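Local coordinates for protein 2-methyl-aconitate isomerase (Shewanella oneidensis, PDB 5K87) that catalyses the cis-trans isomerization of 2-methyl-aconitate in the 2-methylcitrate cycle, the route by which the bacterium degrades propionate, at residues 19-23 and 169-173; 87-93 and 139-145; 104-108 and 279-283; 178-184 and 378-384. The protein carries 1 engineered substitution. One frame throughout, in Å; residues are numbered along the deposited sequence.

How the contacts relate
Contacts 1, 2 and 4 involve strands joined in the pairing order 89-96, 135-143, 148-157, 179-184, 374-391, 12-21. Contact 2 falls, in sequence, between the two halves of contact 1, and contact 4 opens after contact 1 has closed; contact 3 spans 171 residues and alternates with all the others. Contacts 1 and 4, centres about 15 Å apart, touch where Leu169 packs on Arg384. Contacts 2 and 3, centres about 17 Å apart, meet through Asn145 and Trp105, and Asn108 reaches Phe183 of contact 4. Contacts 1 and 4 reach substrate-binding Asn111, contact 3 holds Lys283 and contact 2 borders Cys109, consistent with an active site assembled from sequence-distant segments.

Contact 1: 19-23 and 169-173; sequences MRGGT and LDGVT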
loop_
_atom_site.group_PDB
_atom_site.type_symbol
_atom_site.label_atom_id
_atom_site.label_comp_id
_atom_site.label_asym_id
_atom_site.label_seq_id
_atom_site.Cartn_x
_atom_site.Cartn_y
_atom_site.Cartn_z
ATOM N N MET A 19 2.196 -0.612 -12.947
ATOM C CA MET A 19 1.372 -1.697 -13.481
ATOM C C MET A 19 1.059 -2.728 -12.428
ATOM O O MET A 19 1.867 -2.964 -11.516
ATOM C CB MET A 19 2.076 -2.425 -14.632
ATOM C CG MET A 19 2.503 -1.526 -15.763
ATOM S SD MET A 19 3.164 -2.439 -17.167
ATOM C CE MET A 19 1.734 -3.371 -17.719
ATOM N N ARG A 20 -0.104 -3.361 -12.556
ATOM C CA ARG A 20 -0.332 -4.647 -11.916
ATOM C C ARG A 20 0.085 -5.767 -12.864
ATOM O O ARG A 20 -0.276 -5.750 -14.050
ATOM C CB ARG A 20 -1.802 -4.837 -11.540
ATOM C CG ARG A 20 -2.061 -6.212 -10.944
ATOM C CD ARG A 20 -3.544 -6.536 -10.713
ATOM N NE ARG A 20 -4.323 -6.592 -11.953
ATOM C CZ ARG A 20 -4.263 -7.579 -12.841
ATOM N NH1 ARG A 20 -3.456 -8.615 -12.653
ATOM N NH2 ARG A 20 -5.018 -7.521 -13.936
ATOM N N GLY A 21 0.863 -6.722 -12.360
ATOM C CA GLY A 21 1.112 -7.972 -13.059
ATOM C C GLY A 21 0.770 -9.097 -12.106
ATOM O O GLY A 21 1.315 -9.146 -11.006
ATOM N N GLY A 22 -0.144 -9.980 -12.497
ATOM C CA GLY A 22 -0.602 -11.009 -11.582
ATOM C C GLY A 22 -1.103 -10.376 -10.293
ATOM O O GLY A 22 -1.867 -9.404 -10.322
ATOM N N THR A 23 -0.639 -10.896 -9.159
ATOM C CA THR A 23 -1.046 -10.392 -7.852
ATOM C C THR A 23 -0.043 -9.406 -7.248
ATOM O O THR A 23 0.035 -9.282 -6.027
ATOM C CB THR A 23 -1.269 -11.557 -6.873
ATOM O OG1 THR A 23 -0.118 -12.412 -6.859
ATOM C CG2 THR A 23 -2.455 -12.388 -7.312
ATOM N N LEU A 169 -8.145 -14.179 -11.854
ATOM C CA LEU A 169 -7.093 -14.816 -11.067
ATOM C C LEU A 169 -7.479 -14.635 -9.614
ATOM O O LEU A 169 -7.863 -13.530 -9.227
ATOM C CB LEU A 169 -5.746 -14.095 -11.238
ATOM C CG LEU A 169 -5.113 -13.548 -12.514
ATOM C CD1 LEU A 169 -3.740 -12.972 -12.206
ATOM C CD2 LEU A 169 -4.972 -14.625 -13.521
ATOM N N ASP A 170 -7.345 -15.683 -8.803
ATOM C CA ASP A 170 -7.552 -15.540 -7.373
ATOM C C ASP A 170 -6.458 -14.652 -6.797
ATOM O O ASP A 170 -5.263 -14.888 -6.998
ATOM C CB ASP A 170 -7.589 -16.903 -6.677
ATOM C CG ASP A 170 -8.882 -17.664 -6.938
ATOM O OD1 ASP A 170 -9.837 -17.066 -7.479
ATOM O OD2 ASP A 170 -8.950 -18.862 -6.592
ATOM N N GLY A 171 -6.879 -13.607 -6.097
ATOM C CA GLY A 171 -5.969 -12.585 -5.617
ATOM C C GLY A 171 -5.994 -11.319 -6.457
ATOM O O GLY A 171 -5.374 -10.325 -6.080
ATOM N N VAL A 172 -6.677 -11.360 -7.601
ATOM C CA VAL A 172 -6.848 -10.170 -8.429
ATOM C C VAL A 172 -8.312 -9.822 -8.464
ATOM O O VAL A 172 -9.169 -10.608 -8.902
ATOM C CB VAL A 172 -6.303 -10.325 -9.848
ATOM C CG1 VAL A 172 -6.622 -9.073 -10.676
ATOM C CG2 VAL A 172 -4.803 -10.557 -9.800
ATOM N N THR A 173 -8.570 -8.611 -7.998
ATOM C CA THR A 173 -9.904 -8.157 -7.709
ATOM C C THR A 173 -10.822 -8.198 -8.940
ATOM O O THR A 173 -11.944 -8.671 -8.867
ATOM C CB THR A 173 -9.827 -6.740 -7.116
ATOM O OG1 THR A 173 -8.830 -6.712 -6.064
ATOM C CG2 THR A 173 -11.190 -6.314 -6.589
#
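Arg20 NH1 is held by two oxygens, Gly22 O and Ser385 OG, while its guanidinium lies against Val172 of the 169-172 turn. The bond from Arg20 NH1 to Gly22 O is 2.9 Å long, with an N-H...O angle of 160° and the acceptor close to the guanidinium plane. Val172 CG1 sits over the centre of one guanidinium face, 3.5 Å from Arg20 CZ, and its twin methyl CG2 comes 3.2 Å from Gly22 O. The arginine runs out extended through chi2, then turns at chi3 (64°) and chi4 (74°), which puts NH1 beside Gly22 O. Arg20 NE is committed elsewhere, in a salt bridge to Asp64 of the second subunit. With an alanine here, Asp64 of that subunit would probably lose its charged mate, and Val172 CG1 the flat group it packs on. Further along, Leu169 CD1 rests 3.8 Å from Gly22 CA, and Thr23 CG2 lies 3.8 Å from both Asp170 O and Gly171 O. A CB on Gly171 would collide with that Thr23 methyl. Thr23 N is hydrogen-bonded to Asn111, a substrate-binding residue, and Ser24, another, follows directly. Leu169 to Val172 form a type II beta turn, closed by Val172 N to Leu169 O at 3.0 Å and with glycine in its third position; it docks on a strand end between the dimer interface and the substrate site.

Contact 2: 87-93 and 139-145; sequences HDVDYLF and VRIWQAN
Asp88, just before strand 89-96, is clasped by Arg140 from within the neighbouring parallel strand 135-143; the registered pairs are Val89-Ile141, Asp90-Trp142 and Tyr91-Gln143. Along Arg140, CB is 3.4 Å from Asp88 OD2, and CG and CD pass the same oxygen at longer range. A bend at chi3 (-61°) then brings NE and NH2 alongside the carboxylate. NE donates to Asp88 OD2 at 3.0 Å and NH2 to Asp88 OD1 at 2.8 Å, a side-on, bidentate salt bridge with nearly straight N-H bonds. Both oxygens lie in the guanidinium plane, yet are met from above the carboxylate plane, the two groups being turned 47° apart. Asp88 OD2 also takes Arg140 N on its anti lone pair, holding both the backbone N and NE. Arg130 adds a long, weak ion pair to Asp88 OD1.

On the face carrying Trp142, the edge of its six-membered ring points at the face of His87, with centroids 5.3 Å apart and planes at 79°; His87 NE2 bonds to Thr149. On the other face, Gln143 NE2 lies over the Tyr91 ring, offset toward its rim, 3.6 Å from Tyr91 CD2. Tyr91 OH bonds to the backbone O of Cys109, the inferred proton donor/acceptor. Beyond the strand end, Asn145 OD1 accepts both Gln143 NE2 and Phe93 N, each at 2.8 Å, the latter on a lone pair in the carbonyl plane.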
loop_
_atom_site.group_PDB
_atom_site.type_symbol
_atom_site.label_atom_id
_atom_site.label_comp_id
_atom_site.label_asym_id
_atom_site.label_seq_id
_atom_site.Cartn_x
_atom_site.Cartn_y
_atom_site.Cartn_z
ATOM N N HIS A 87 15.705 -13.661 -28.351
ATOM C CA HIS A 87 14.959 -12.955 -27.311
ATOM C C HIS A 87 14.631 -11.556 -27.770
ATOM O O HIS A 87 15.347 -10.976 -28.589
ATOM C CB HIS A 87 15.731 -12.916 -25.994
ATOM C CG HIS A 87 15.921 -14.264 -25.377
ATOM N ND1 HIS A 87 16.834 -15.177 -25.858
ATOM C CD2 HIS A 87 15.303 -14.867 -24.333
ATOM C CE1 HIS A 87 16.776 -16.281 -25.134
ATOM N NE2 HIS A 87 15.854 -16.119 -24.201
ATOM N N ASP A 88 13.537 -11.021 -27.247
ATOM C CA ASP A 88 13.089 -9.688 -27.623
ATOM C C ASP A 88 13.467 -8.602 -26.621
ATOM O O ASP A 88 13.835 -7.485 -26.995
ATOM C CB ASP A 88 11.579 -9.695 -27.799
ATOM C CG ASP A 88 11.132 -10.672 -28.850
ATOM O OD1 ASP A 88 11.519 -10.478 -30.022
ATOM O OD2 ASP A 88 10.402 -11.635 -28.532
ATOM N N VAL A 89 13.375 -8.918 -25.341
ATOM C CA VAL A 89 13.507 -7.888 -24.329
ATOM C C VAL A 89 14.278 -8.458 -23.148
ATOM O O VAL A 89 14.109 -9.633 -22.808
ATOM C CB VAL A 89 12.102 -7.361 -23.897
ATOM C CG1 VAL A 89 11.246 -8.480 -23.323
ATOM C CG2 VAL A 89 12.217 -6.192 -22.915
ATOM N N ASP A 90 15.143 -7.647 -22.547
ATOM C CA ASP A 90 15.834 -8.007 -21.310
ATOM C C ASP A 90 15.080 -7.438 -20.111
ATOM O O ASP A 90 14.671 -6.265 -20.110
ATOM C CB ASP A 90 17.250 -7.445 -21.281
ATOM C CG ASP A 90 18.209 -8.181 -22.187
ATOM O OD1 ASP A 90 17.827 -9.192 -22.805
ATOM O OD2 ASP A 90 19.375 -7.737 -22.258
ATOM N N TYR A 91 14.958 -8.256 -19.073
ATOM C CA TYR A 91 14.131 -7.948 -17.909
ATOM C C TYR A 91 14.968 -8.048 -16.633
ATOM O O TYR A 91 15.484 -9.121 -16.308
ATOM C CB TYR A 91 12.968 -8.944 -17.902
ATOM C CG TYR A 91 12.135 -9.117 -16.643
ATOM C CD1 TYR A 91 11.988 -8.103 -15.697
ATOM C CD2 TYR A 91 11.473 -10.318 -16.414
ATOM C CE1 TYR A 91 11.204 -8.291 -14.564
ATOM C CE2 TYR A 91 10.685 -10.508 -15.289
ATOM C CZ TYR A 91 10.564 -9.493 -14.369
ATOM O OH TYR A 91 9.793 -9.669 -13.243
ATOM N N LEU A 92 15.097 -6.922 -15.928
ATOM C CA LEU A 92 15.673 -6.903 -14.586
ATOM C C LEU A 92 14.601 -6.574 -13.561
ATOM O O LEU A 92 13.846 -5.604 -13.718
ATOM C CB LEU A 92 16.798 -5.878 -14.467
ATOM C CG LEU A 92 18.144 -6.263 -15.074
ATOM C CD1 LEU A 92 19.080 -5.059 -15.064
ATOM C CD2 LEU A 92 18.759 -7.428 -14.310
ATOM N N PHE A 93 14.530 -7.392 -12.519
ATOM C CA PHE A 93 13.623 -7.175 -11.410
ATOM C C PHE A 93 14.401 -6.755 -10.176
ATOM O O PHE A 93 15.366 -7.429 -9.781
ATOM C CB PHE A 93 12.855 -8.456 -11.102
ATOM C CG PHE A 93 12.050 -8.375 -9.848
ATOM C CD1 PHE A 93 11.018 -7.456 -9.737
ATOM C CD2 PHE A 93 12.323 -9.198 -8.770
ATOM C CE1 PHE A 93 10.268 -7.352 -8.574
ATOM C CE2 PHE A 93 11.569 -9.097 -7.605
ATOM C CZ PHE A 93 10.545 -8.172 -7.513
ATOM N N VAL A 139 6.096 -12.818 -26.708
ATOM C CA VAL A 139 7.252 -12.043 -26.277
ATOM C C VAL A 139 8.259 -12.971 -25.625
ATOM O O VAL A 139 7.943 -13.655 -24.641
ATOM C CB VAL A 139 6.851 -10.934 -25.282
ATOM C CG1 VAL A 139 8.067 -10.123 -24.886
ATOM C CG2 VAL A 139 5.797 -10.031 -25.898
ATOM N N ARG A 140 9.470 -12.992 -26.172
ATOM C CA ARG A 140 10.538 -13.836 -25.658
ATOM C C ARG A 140 11.397 -13.003 -24.716
ATOM O O ARG A 140 12.133 -12.110 -25.141
ATOM C CB ARG A 140 11.363 -14.403 -26.817
ATOM C CG ARG A 140 10.516 -15.189 -27.837
ATOM C CD ARG A 140 11.240 -15.375 -29.173
ATOM N NE ARG A 140 11.545 -14.089 -29.788
ATOM C CZ ARG A 140 12.341 -13.927 -30.840
ATOM N NH1 ARG A 140 12.926 -14.976 -31.404
ATOM N NH2 ARG A 140 12.564 -12.711 -31.316
ATOM N N ILE A 141 11.258 -13.269 -23.423
ATOM C CA ILE A 141 11.891 -12.445 -22.401
ATOM C C ILE A 141 13.170 -13.099 -21.913
ATOM O O ILE A 141 13.170 -14.275 -21.550
ATOM C CB ILE A 141 10.945 -12.248 -21.197
ATOM C CG1 ILE A 141 9.634 -11.588 -21.635
ATOM C CG2 ILE A 141 11.620 -11.412 -20.135
ATOM C CD1 ILE A 141 8.507 -11.744 -20.642
ATOM N N TRP A 142 14.259 -12.344 -21.905
ATOM C CA TRP A 142 15.483 -12.774 -21.248
ATOM C C TRP A 142 15.447 -12.236 -19.827
ATOM O O TRP A 142 15.521 -11.024 -19.599
ATOM C CB TRP A 142 16.714 -12.259 -21.989
ATOM C CG TRP A 142 18.008 -12.616 -21.319
ATOM C CD1 TRP A 142 18.914 -11.751 -20.765
ATOM C CD2 TRP A 142 18.543 -13.932 -21.135
ATOM N NE1 TRP A 142 19.981 -12.454 -20.253
ATOM C CE2 TRP A 142 19.775 -13.787 -20.460
ATOM C CE3 TRP A 142 18.099 -15.215 -21.473
ATOM C CZ2 TRP A 142 20.571 -14.887 -20.126
ATOM C CZ3 TRP A 142 18.893 -16.307 -21.128
ATOM C CH2 TRP A 142 20.114 -16.129 -20.467
ATOM N N GLN A 143 15.284 -13.149 -18.881
ATOM C CA GLN A 143 15.276 -12.807 -17.469
ATOM C C GLN A 143 16.731 -12.634 -17.064
ATOM O O GLN A 143 17.461 -13.614 -16.913
ATOM C CB GLN A 143 14.578 -13.900 -16.655
ATOM C CG GLN A 143 13.772 -13.350 -15.481
ATOM C CD GLN A 143 14.620 -12.479 -14.581
ATOM O OE1 GLN A 143 15.778 -12.792 -14.313
ATOM N NE2 GLN A 143 14.062 -11.361 -14.134
ATOM N N ALA A 144 17.155 -11.385 -16.924
ATOM C CA ALA A 144 18.560 -11.077 -16.748
ATOM C C ALA A 144 19.063 -11.212 -15.316
ATOM O O ALA A 144 20.277 -11.242 -15.100
ATOM C CB ALA A 144 18.866 -9.686 -17.302
ATOM N N ASN A 145 18.164 -11.295 -14.340
ATOM C CA ASN A 145 18.594 -11.587 -12.971
ATOM C C ASN A 145 19.139 -13.002 -12.850
ATOM O O ASN A 145 20.131 -13.231 -12.155
ATOM C CB ASN A 145 17.439 -11.456 -11.971
ATOM C CG ASN A 145 16.815 -10.071 -11.947
ATOM O OD1 ASN A 145 15.888 -9.785 -12.716
ATOM N ND2 ASN A 145 17.291 -9.212 -11.047
#

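Contact 3: 104-108 and 279-283; sequences DWSGN and QHTPK
Asp104 faces His280 across two loops, its carboxylate closing an Asx turn: OD1 accepts from the backbone N of Ser106, two residues on. The walk along 279-283 starts with a water bridge, in which Gln279 N donates at 3.1 Å to a water that itself donates to Asp104 OD2 at 2.6 Å.

His280 follows, the main side chain of the contact. With chi1 at -176°, its CG lies opposite the backbone N, which sets the CD2 edge of the ring beside Asp104, whose OD1 stands in the ring plane, 3.3 Å from His280 CD2. Carboxylate and ring planes are 76° apart, and His280 CB lies next to the carboxylate. Gly107 passes close to His280 NE2, where a CB would clash with the ring.

Thr281 contributes a hydrogen bond, from its OG1 to Ser106 OG at 3.2 Å. Ser106 OG in turn donates to Asp104 OD1, at 2.6 Å and on its syn lone pair, so the two hydroxyls form a hydrogen-bonded chain ending at the carboxylate. A second water donates to Asp104 OD2 and accepts from Thr281 N at 3.3 Å.

Pro282 follows through a cis peptide bond, and then comes Lys283, a substrate-binding residue whose amine also bonds to Ser314 of the site. The lysine side chain reaches back: Lys283 NZ donates to His280 ND1 at 3.0 Å, 19° out of the imidazole plane.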
loop_
_atom_site.group_PDB
_atom_site.type_symbol
_atom_site.label_atom_id
_atom_site.label_comp_id
_atom_site.label_asym_id
_atom_site.label_seq_id
_atom_site.Cartn_x
_atom_site.Cartn_y
_atom_site.Cartn_z
ATOM N N ASP A 104 17.396 -5.714 -4.058
ATOM C CA ASP A 104 17.892 -7.058 -4.310
ATOM C C ASP A 104 17.639 -7.461 -5.755
ATOM O O ASP A 104 16.498 -7.439 -6.225
ATOM C CB ASP A 104 17.223 -8.048 -3.370
ATOM C CG ASP A 104 17.968 -9.350 -3.289
ATOM O OD1 ASP A 104 18.072 -10.033 -4.324
ATOM O OD2 ASP A 104 18.438 -9.704 -2.191
ATOM N N TRP A 105 18.714 -7.822 -6.453
ATOM C CA TRP A 105 18.668 -8.190 -7.864
ATOM C C TRP A 105 18.930 -9.683 -8.085
ATOM O O TRP A 105 19.243 -10.099 -9.204
ATOM C CB TRP A 105 19.695 -7.369 -8.661
ATOM C CG TRP A 105 19.503 -5.896 -8.529
ATOM C CD1 TRP A 105 20.130 -5.061 -7.641
ATOM C CD2 TRP A 105 18.606 -5.071 -9.290
ATOM N NE1 TRP A 105 19.681 -3.776 -7.808
ATOM C CE2 TRP A 105 18.748 -3.753 -8.814
ATOM C CE3 TRP A 105 17.709 -5.317 -10.338
ATOM C CZ2 TRP A 105 18.023 -2.688 -9.340
ATOM C CZ3 TRP A 105 16.984 -4.258 -10.856
ATOM C CH2 TRP A 105 17.145 -2.959 -10.359
ATOM N N SER A 106 18.797 -10.492 -7.042
ATOM C CA SER A 106 19.144 -11.910 -7.136
ATOM C C SER A 106 18.050 -12.812 -7.711
ATOM O O SER A 106 18.300 -13.992 -7.961
ATOM C CB SER A 106 19.590 -12.447 -5.769
ATOM O OG SER A 106 18.509 -12.551 -4.863
ATOM N N GLY A 107 16.850 -12.285 -7.921
ATOM C CA GLY A 107 15.754 -13.128 -8.356
ATOM C C GLY A 107 14.859 -12.525 -9.415
ATOM O O GLY A 107 14.936 -11.332 -9.734
ATOM N N ASN A 108 13.988 -13.364 -9.952
ATOM C CA ASN A 108 12.937 -12.946 -10.864
ATOM C C ASN A 108 11.687 -12.566 -10.068
ATOM O O ASN A 108 11.592 -12.833 -8.864
ATOM C CB ASN A 108 12.651 -14.124 -11.812
ATOM C CG ASN A 108 11.606 -13.823 -12.859
ATOM O OD1 ASN A 108 11.426 -12.681 -13.280
ATOM N ND2 ASN A 108 10.924 -14.868 -13.311
ATOM N N GLN A 279 17.826 -11.755 2.027
ATOM C CA GLN A 279 16.446 -11.997 2.445
ATOM C C GLN A 279 15.547 -12.536 1.337
ATOM O O GLN A 279 14.543 -13.186 1.603
ATOM C CB GLN A 279 15.832 -10.712 3.006
ATOM C CG GLN A 279 16.365 -10.313 4.377
ATOM C CD GLN A 279 15.864 -11.216 5.489
ATOM O OE1 GLN A 279 14.658 -11.312 5.735
ATOM N NE2 GLN A 279 16.788 -11.888 6.165
ATOM N N HIS A 280 15.906 -12.252 0.095
ATOM C CA HIS A 280 15.032 -12.500 -1.050
ATOM C C HIS A 280 15.094 -13.944 -1.520
ATOM O O HIS A 280 14.094 -14.511 -1.936
ATOM C CB HIS A 280 15.457 -11.520 -2.144
ATOM C CG HIS A 280 14.624 -11.531 -3.388
ATOM N ND1 HIS A 280 13.270 -11.806 -3.419
ATOM C CD2 HIS A 280 14.970 -11.217 -4.658
ATOM C CE1 HIS A 280 12.831 -11.695 -4.662
ATOM N NE2 HIS A 280 13.845 -11.336 -5.432
ATOM N N THR A 281 16.267 -14.547 -1.431
ATOM C CA THR A 281 16.426 -15.942 -1.805
ATOM C C THR A 281 17.270 -16.638 -0.742
ATOM O O THR A 281 18.149 -16.011 -0.147
ATOM C CB THR A 281 17.097 -16.071 -3.198
ATOM O OG1 THR A 281 18.329 -15.339 -3.208
ATOM C CG2 THR A 281 16.207 -15.513 -4.291
ATOM N N PRO A 282 16.988 -17.915 -0.455
ATOM C CA PRO A 282 15.872 -18.708 -0.974
ATOM C C PRO A 282 14.562 -18.305 -0.314
ATOM O O PRO A 282 14.560 -17.624 0.720
ATOM C CB PRO A 282 16.235 -20.127 -0.533
ATOM C CG PRO A 282 16.974 -19.916 0.768
ATOM C CD PRO A 282 17.796 -18.677 0.514
ATOM N N LYS A 283 13.457 -18.729 -0.912
ATOM C CA LYS A 283 12.150 -18.620 -0.281
ATOM C C LYS A 283 11.906 -19.838 0.604
ATOM O O LYS A 283 12.524 -20.898 0.410
ATOM C CB LYS A 283 11.066 -18.548 -1.360
ATOM C CG LYS A 283 11.247 -17.383 -2.332
ATOM C CD LYS A 283 11.164 -16.023 -1.644
ATOM C CE LYS A 283 11.199 -14.877 -2.650
ATOM N NZ LYS A 283 11.262 -13.548 -1.956
HETATM O O HOH W 1 18.614 -12.251 -1.130
HETATM O O HOH W 2 17.341 -9.293 0.185
#

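Contact 4: 178-184 and 378-384; sequences EVQIEFM and IKAIMSR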
loop_
_atom_site.group_PDB
_atom_site.type_symbol
_atom_site.label_atom_id
_atom_site.label_comp_id
_atom_site.label_asym_id
_atom_site.label_seq_id
_atom_site.Cartn_x
_atom_site.Cartn_y
_atom_site.Cartn_z
ATOM N N GLU A 178 -6.429 -12.685 -20.315
ATOM C CA GLU A 178 -5.504 -13.755 -19.948
ATOM C C GLU A 178 -4.168 -13.607 -20.664
ATOM O O GLU A 178 -4.122 -13.443 -21.886
ATOM C CB GLU A 178 -6.107 -15.111 -20.306
ATOM C CG GLU A 178 -5.255 -16.292 -19.863
ATOM C CD GLU A 178 -5.853 -17.646 -20.221
ATOM O OE1 GLU A 178 -6.934 -17.690 -20.856
ATOM O OE2 GLU A 178 -5.235 -18.673 -19.865
ATOM N N VAL A 179 -3.077 -13.703 -19.904
ATOM C CA VAL A 179 -1.742 -13.730 -20.472
ATOM C C VAL A 179 -1.059 -15.012 -20.023
ATOM O O VAL A 179 -0.709 -15.174 -18.847
ATOM C CB VAL A 179 -0.912 -12.513 -20.021
ATOM C CG1 VAL A 179 0.483 -12.585 -20.622
ATOM C CG2 VAL A 179 -1.616 -11.226 -20.428
ATOM N N GLN A 180 -0.889 -15.943 -20.954
ATOM C CA GLN A 180 -0.213 -17.190 -20.647
ATOM C C GLN A 180 1.298 -16.983 -20.622
ATOM O O GLN A 180 1.874 -16.354 -21.520
ATOM C CB GLN A 180 -0.642 -18.263 -21.652
ATOM C CG GLN A 180 -2.152 -18.480 -21.625
ATOM C CD GLN A 180 -2.640 -19.510 -22.614
ATOM O OE1 GLN A 180 -1.926 -19.882 -23.544
ATOM N NE2 GLN A 180 -3.871 -19.975 -22.418
ATOM N N ILE A 181 1.925 -17.516 -19.574
ATOM C CA ILE A 181 3.362 -17.385 -19.362
ATOM C C ILE A 181 4.027 -18.753 -19.383
ATOM O O ILE A 181 3.435 -19.731 -18.932
ATOM C CB ILE A 181 3.655 -16.740 -17.993
ATOM C CG1 ILE A 181 2.855 -15.452 -17.831
ATOM C CG2 ILE A 181 5.144 -16.473 -17.829
ATOM C CD1 ILE A 181 3.201 -14.410 -18.844
ATOM N N GLU A 182 5.249 -18.828 -19.907
ATOM C CA GLU A 182 5.981 -20.092 -19.930
ATOM C C GLU A 182 7.420 -19.886 -19.498
ATOM O O GLU A 182 8.188 -19.184 -20.172
ATOM C CB GLU A 182 5.994 -20.681 -21.335
ATOM C CG GLU A 182 4.618 -20.824 -21.943
ATOM C CD GLU A 182 4.657 -21.386 -23.337
ATOM O OE1 GLU A 182 3.593 -21.420 -23.987
ATOM O OE2 GLU A 182 5.751 -21.800 -23.776
ATOM N N PHE A 183 7.788 -20.539 -18.400
ATOM C CA PHE A 183 9.128 -20.456 -17.854
ATOM C C PHE A 183 9.911 -21.620 -18.433
ATOM O O PHE A 183 9.719 -22.777 -18.023
ATOM C CB PHE A 183 9.075 -20.559 -16.331
ATOM C CG PHE A 183 8.336 -19.418 -15.667
ATOM C CD1 PHE A 183 6.946 -19.363 -15.677
ATOM C CD2 PHE A 183 9.032 -18.414 -15.010
ATOM C CE1 PHE A 183 6.270 -18.315 -15.047
ATOM C CE2 PHE A 183 8.363 -17.364 -14.387
ATOM C CZ PHE A 183 6.985 -17.315 -14.403
ATOM N N MET A 184 10.778 -21.335 -19.399
ATOM C CA MET A 184 11.524 -22.391 -20.082
ATOM C C MET A 184 12.684 -22.891 -19.234
ATOM O O MET A 184 13.372 -22.105 -18.575
ATOM C CB MET A 184 12.065 -21.873 -21.413
ATOM C CG MET A 184 11.008 -21.303 -22.339
ATOM S SD MET A 184 9.651 -22.429 -22.717
ATOM C CE MET A 184 10.524 -23.758 -23.539
ATOM N N ILE A 378 11.180 -29.317 -18.971
ATOM C CA ILE A 378 11.241 -28.541 -20.194
ATOM C C ILE A 378 10.714 -27.120 -19.992
ATOM O O ILE A 378 11.295 -26.152 -20.491
ATOM C CB ILE A 378 10.446 -29.251 -21.302
ATOM C CG1 ILE A 378 11.102 -30.596 -21.634
ATOM C CG2 ILE A 378 10.344 -28.377 -22.542
ATOM C CD1 ILE A 378 10.338 -31.425 -22.638
ATOM N N LYS A 379 9.609 -27.010 -19.267
ATOM C CA LYS A 379 8.981 -25.719 -19.035
ATOM C C LYS A 379 7.955 -25.842 -17.929
ATOM O O LYS A 379 7.468 -26.940 -17.622
ATOM C CB LYS A 379 8.306 -25.196 -20.306
ATOM C CG LYS A 379 7.134 -26.042 -20.764
ATOM C CD LYS A 379 6.307 -25.341 -21.839
ATOM C CE LYS A 379 7.032 -25.290 -23.170
ATOM N NZ LYS A 379 6.169 -24.712 -24.247
ATOM N N ALA A 380 7.647 -24.703 -17.321
ATOM C CA ALA A 380 6.524 -24.580 -16.408
ATOM C C ALA A 380 5.620 -23.477 -16.930
ATOM O O ALA A 380 6.099 -22.447 -17.415
ATOM C CB ALA A 380 6.999 -24.261 -15.013
ATOM N N ILE A 381 4.314 -23.689 -16.849
ATOM C CA ILE A 381 3.368 -22.748 -17.434
ATOM C C ILE A 381 2.282 -22.355 -16.450
ATOM O O ILE A 381 1.903 -23.134 -15.568
ATOM C CB ILE A 381 2.709 -23.327 -18.702
ATOM C CG1 ILE A 381 1.763 -24.467 -18.349
ATOM C CG2 ILE A 381 3.764 -23.810 -19.690
ATOM C CD1 ILE A 381 0.912 -24.926 -19.508
ATOM N N MET A 382 1.807 -21.119 -16.578
ATOM C CA MET A 382 0.660 -20.664 -15.814
ATOM C C MET A 382 0.057 -19.478 -16.552
ATOM O O MET A 382 0.678 -18.919 -17.452
ATOM C CB MET A 382 1.077 -20.262 -14.397
ATOM C CG MET A 382 1.960 -19.029 -14.362
ATOM S SD MET A 382 2.585 -18.573 -12.732
ATOM C CE MET A 382 3.811 -19.847 -12.500
ATOM N N SER A 383 -1.150 -19.102 -16.169
ATOM C CA SER A 383 -1.778 -17.913 -16.719
ATOM C C SER A 383 -1.841 -16.816 -15.678
ATOM O O SER A 383 -2.123 -17.068 -14.503
ATOM C CB SER A 383 -3.175 -18.235 -17.219
ATOM O OG SER A 383 -3.093 -19.068 -18.363
ATOM N N ARG A 384 -1.573 -15.596 -16.126
ATOM C CA ARG A 384 -1.699 -14.414 -15.290
ATOM C C ARG A 384 -2.487 -13.375 -16.098
ATOM O O ARG A 384 -3.215 -13.738 -17.029
ATOM C CB ARG A 384 -0.303 -13.927 -14.865
ATOM C CG ARG A 384 0.533 -14.961 -14.081
ATOM C CD ARG A 384 0.252 -14.972 -12.572
ATOM N NE ARG A 384 -0.957 -15.701 -12.202
ATOM C CZ ARG A 384 -1.408 -15.792 -10.957
ATOM N NH1 ARG A 384 -2.496 -16.494 -10.688
ATOM N NH2 ARG A 384 -0.778 -15.160 -9.974
#
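Glu182 and Lys379 stand side by side on one face of an antiparallel beta pair, strands 179-184 and 378-384, with short axes at 157°. Val179-Arg384, Ile181-Met382 and Phe183-Ala380 are its hydrogen-bonded pairs, each bonded in both directions. Lys379 NZ reaches Glu182 OE2 at 3.0 Å in a salt bridge, arriving from above the carboxylate plane; OE1 is bonded to His153. Met184 runs alongside the lysine in the same direction, its CE 3.8 Å from Lys379 CE.

Toward the other end of this face, Glu178 stays extended, CG anti to the backbone N (chi1 -176°), which carries OE2 to Ser383. Ser383 OG donates to Glu178 OE2 on the anti lone pair at 2.6 Å; in one of its two conformers Gln180 NE2 also comes from above the carboxylate plane. With an alanine in place of Glu178, the Ser383 hydroxyl would probably lose its carboxylate acceptor and be freer to turn.

The opposite face carries Ile181, Phe183, Ala380, Met382 and Arg384, and helix 324-334 covers part of it through Val328. Arg384 NH2 bonds to Asn111 of the substrate site. Phe183 offers its ring edge to Ala380 O and slants against Met382, with Phe183 CE1 3.9 Å from Met382 CE.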